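Local coordinates for protein glycoside Hydrolase (Bacteroides uniformis, PDB 5T99) that probably hydrolyses galactosides as a family 2 glycoside hydrolase in an agarose-degrading pathway, and binds the inhibitor galacto-isofagomine, at residues Asp655-Met660 and Arg676-Val681. Residues are numbered along the deposited sequence; the frame is centred on the assembly and turned at random.
Sequences DLTEIM and RLSWDV
The hydroxyl of T657 sits in the middle of a short chain of hydrogen bonds: S678 OG donates to T657 OG1 over 2.8 Å, and T657 OG1 in turn donates to the backbone oxygen R676 O, also at 2.8 Å. That second bond comes in steeply, with the hydroxyl standing above the carbonyl plane, 75° out of it, at a C=O...donor angle of 101°. The first torsion of T657 (chi1 -56°) puts OG1 beside its own backbone N, within bonding distance of both partners, and turns CG2 toward S678, where it rests 3.7 Å from S678 CB. One hydroxyl, gripped by two bonds, therefore ties a buried threonine to two residues of the facing segment.

A water bridges the backbones of the two segments, from the loop residue D655 to S678. It donates to D655 O at 2.7 Å and accepts from S678 N at 2.8 Å. Beside it, the tip of L677 bends back, bringing L677 CD2 to 4.1 Å from D655 O.

At the other end I659 lies against the arginine head in a looser van der Waals contact. R676 runs out extended from CG to NE and crosses I659 at about a right angle. I659 CG2 lies over one face of the guanidinium, offset toward its rim, and I659 CD1 is 4.2 Å from R676 NH2; the charged group itself is held by a salt bridge to D535 and by the carbonyl oxygens of Y523 and D524.

Strand 657-660 pairs antiparallel with 670-673, whereas 677-682 is an outer strand beside 626-633, its L677, W679 and V681 packing on strands 637-642 and 645-651 of the facing sheet. The contact thus joins a two-stranded antiparallel sheet to the edge of a two-layer beta sandwich, consistent with an immunoglobulin-like domain.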
ATOM      1  N   ASP A 655       3.795  35.508 -11.062  1.00 34.15           N
ATOM      2  CA  ASP A 655       4.125  35.100 -12.418  1.00 33.86           C
ATOM      3  C   ASP A 655       3.558  33.699 -12.679  1.00 32.55           C
ATOM      4  O   ASP A 655       4.181  32.671 -12.386  1.00 30.63           O
ATOM      5  CB  ASP A 655       5.635  35.177 -12.623  1.00 35.83           C
ATOM      6  CG  ASP A 655       6.176  36.581 -12.371  1.00 37.26           C
ATOM      7  OD1 ASP A 655       5.724  37.515 -13.065  1.00 39.20           O
ATOM      8  OD2 ASP A 655       7.021  36.761 -11.470  1.00 37.64           O
ATOM      9  N   LEU A 656       2.353  33.694 -13.242  1.00 32.01           N
ATOM     10  CA  LEU A 656       1.535  32.500 -13.385  1.00 31.36           C
ATOM     11  C   LEU A 656       1.941  31.776 -14.646  1.00 31.30           C
ATOM     12  O   LEU A 656       2.470  32.398 -15.564  1.00 32.91           O
ATOM     13  CB  LEU A 656       0.054  32.885 -13.437  1.00 31.18           C
ATOM     14  CG  LEU A 656      -0.421  33.786 -12.284  1.00 31.59           C
ATOM     15  CD1 LEU A 656      -1.868  34.229 -12.485  1.00 31.11           C
ATOM     16  CD2 LEU A 656      -0.228  33.094 -10.936  1.00 31.10           C
ATOM     17  N   THR A 657       1.725  30.463 -14.674  1.00 31.10           N
ATOM     18  CA  THR A 657       2.024  29.635 -15.841  1.00 31.93           C
ATOM     19  C   THR A 657       0.711  29.149 -16.445  1.00 34.63           C
ATOM     20  O   THR A 657      -0.090  28.505 -15.761  1.00 35.86           O
ATOM     21  CB  THR A 657       2.885  28.414 -15.468  1.00 30.80           C
ATOM     22  OG1 THR A 657       4.090  28.849 -14.822  1.00 29.91           O
ATOM     23  CG2 THR A 657       3.232  27.580 -16.708  1.00 29.83           C
ATOM     24  N   GLU A 658       0.497  29.462 -17.721  1.00 37.35           N
ATOM     25  CA  GLU A 658      -0.695  29.026 -18.445  1.00 39.92           C
ATOM     26  C   GLU A 658      -0.552  27.554 -18.823  1.00 39.52           C
ATOM     27  O   GLU A 658       0.457  27.160 -19.404  1.00 36.63           O
ATOM     28  CB  GLU A 658      -0.889  29.878 -19.704  1.00 42.64           C
ATOM     29  CG  GLU A 658      -2.116  29.526 -20.537  1.00 45.41           C
ATOM     30  CD  GLU A 658      -2.482  30.614 -21.537  1.00 47.00           C
ATOM     31  OE1 GLU A 658      -1.638  30.963 -22.394  1.00 46.43           O
ATOM     32  OE2 GLU A 658      -3.620  31.118 -21.463  1.00 49.31           O
ATOM     33  N   ILE A 659      -1.560  26.750 -18.497  1.00 41.93           N
ATOM     34  CA  ILE A 659      -1.565  25.330 -18.860  1.00 44.66           C
ATOM     35  C   ILE A 659      -2.876  24.941 -19.559  1.00 48.33           C
ATOM     36  O   ILE A 659      -3.944  25.462 -19.219  1.00 47.30           O
ATOM     37  CB  ILE A 659      -1.284  24.425 -17.637  1.00 44.28           C
ATOM     38  CG1 ILE A 659      -2.260  24.695 -16.483  1.00 45.26           C
ATOM     39  CG2 ILE A 659       0.144  24.628 -17.149  1.00 44.13           C
ATOM     40  CD1 ILE A 659      -2.203  23.642 -15.390  1.00 44.78           C
ATOM     41  N   MET A 660      -2.775  24.039 -20.544  1.00 54.21           N
ATOM     42  CA  MET A 660      -3.924  23.609 -21.361  1.00 58.47           C
ATOM     43  C   MET A 660      -4.723  22.506 -20.663  1.00 61.32           C
ATOM     44  O   MET A 660      -4.158  21.481 -20.286  1.00 60.15           O
ATOM     45  CB  MET A 660      -3.448  23.103 -22.729  1.00 57.70           C
ATOM     46  N   ARG A 676       3.226  26.618 -10.711  1.00 25.30           N
ATOM     47  CA  ARG A 676       4.420  26.429 -11.528  1.00 24.55           C
ATOM     48  C   ARG A 676       5.012  27.791 -11.895  1.00 24.25           C
ATOM     49  O   ARG A 676       4.278  28.765 -12.042  1.00 23.38           O
ATOM     50  CB  ARG A 676       4.086  25.681 -12.815  1.00 24.47           C
ATOM     51  CG  ARG A 676       3.095  24.559 -12.642  1.00 24.44           C
ATOM     52  CD  ARG A 676       2.939  23.767 -13.917  1.00 24.02           C
ATOM     53  NE  ARG A 676       1.893  22.762 -13.779  1.00 23.73           N
ATOM     54  CZ  ARG A 676       1.756  21.696 -14.560  1.00 24.03           C
ATOM     55  NH1 ARG A 676       2.626  21.439 -15.539  1.00 24.01           N
ATOM     56  NH2 ARG A 676       0.745  20.860 -14.346  1.00 24.01           N
ATOM     57  N   LEU A 677       6.341  27.838 -12.010  1.00 24.43           N
ATOM     58  CA  LEU A 677       7.078  29.001 -12.506  1.00 24.66           C
ATOM     59  C   LEU A 677       7.626  28.610 -13.862  1.00 24.56           C
ATOM     60  O   LEU A 677       8.066  27.479 -14.032  1.00 24.04           O
ATOM     61  CB  LEU A 677       8.235  29.366 -11.574  1.00 24.55           C
ATOM     62  CG  LEU A 677       7.919  29.735 -10.129  1.00 24.57           C
ATOM     63  CD1 LEU A 677       9.207  30.011  -9.381  1.00 24.63           C
ATOM     64  CD2 LEU A 677       6.999  30.937 -10.047  1.00 25.16           C
ATOM     65  N   SER A 678       7.602  29.526 -14.827  1.00 25.10           N
ATOM     66  CA  SER A 678       7.938  29.157 -16.207  1.00 26.73           C
ATOM     67  C   SER A 678       8.754  30.198 -16.976  1.00 28.43           C
ATOM     68  O   SER A 678       8.585  31.407 -16.806  1.00 27.51           O
ATOM     69  CB  SER A 678       6.663  28.824 -16.994  1.00 25.74           C
ATOM     70  OG  SER A 678       5.712  29.857 -16.846  1.00 25.16           O
ATOM     71  N   TRP A 679       9.624  29.682 -17.836  1.00 30.97           N
ATOM     72  CA  TRP A 679      10.439  30.475 -18.746  1.00 32.48           C
ATOM     73  C   TRP A 679      10.324  29.860 -20.133  1.00 33.15           C
ATOM     74  O   TRP A 679      10.154  28.641 -20.256  1.00 34.14           O
ATOM     75  CB  TRP A 679      11.911  30.430 -18.312  1.00 32.01           C
ATOM     76  CG  TRP A 679      12.246  31.187 -17.057  1.00 31.37           C
ATOM     77  CD1 TRP A 679      12.822  32.420 -16.976  1.00 31.77           C
ATOM     78  CD2 TRP A 679      12.064  30.742 -15.706  1.00 31.55           C
ATOM     79  NE1 TRP A 679      12.997  32.778 -15.661  1.00 31.85           N
ATOM     80  CE2 TRP A 679      12.544  31.765 -14.861  1.00 31.25           C
ATOM     81  CE3 TRP A 679      11.538  29.579 -15.129  1.00 31.30           C
ATOM     82  CZ2 TRP A 679      12.510  31.664 -13.465  1.00 32.09           C
ATOM     83  CZ3 TRP A 679      11.504  29.477 -13.747  1.00 31.27           C
ATOM     84  CH2 TRP A 679      11.990  30.512 -12.926  1.00 31.74           C
ATOM     85  N   ASP A 680      10.420  30.700 -21.163  1.00 34.73           N
ATOM     86  CA  ASP A 680      10.610  30.240 -22.541  1.00 36.24           C
ATOM     87  C   ASP A 680      12.056  30.517 -22.929  1.00 35.81           C
ATOM     88  O   ASP A 680      12.453  31.675 -23.084  1.00 34.88           O
ATOM     89  CB  ASP A 680       9.645  30.942 -23.502  1.00 38.94           C
ATOM     90  CG  ASP A 680       8.325  30.204 -23.650  1.00 40.78           C
ATOM     91  OD1 ASP A 680       8.330  29.026 -24.086  1.00 41.57           O
ATOM     92  OD2 ASP A 680       7.278  30.809 -23.338  1.00 43.09           O
ATOM     93  N   VAL A 681      12.833  29.446 -23.084  1.00 35.28           N
ATOM     94  CA  VAL A 681      14.279  29.539 -23.236  1.00 35.69           C
ATOM     95  C   VAL A 681      14.682  29.030 -24.615  1.00 36.67           C
ATOM     96  O   VAL A 681      14.386  27.885 -24.946  1.00 37.47           O
ATOM     97  CB  VAL A 681      14.998  28.697 -22.157  1.00 34.50           C
ATOM     98  CG1 VAL A 681      16.507  28.919 -22.212  1.00 34.66           C
ATOM     99  CG2 VAL A 681      14.447  29.030 -20.774  1.00 34.10           C
TER
HETATM  100  O   HOH W   1       6.299  31.805 -13.889  1.00 21.96           O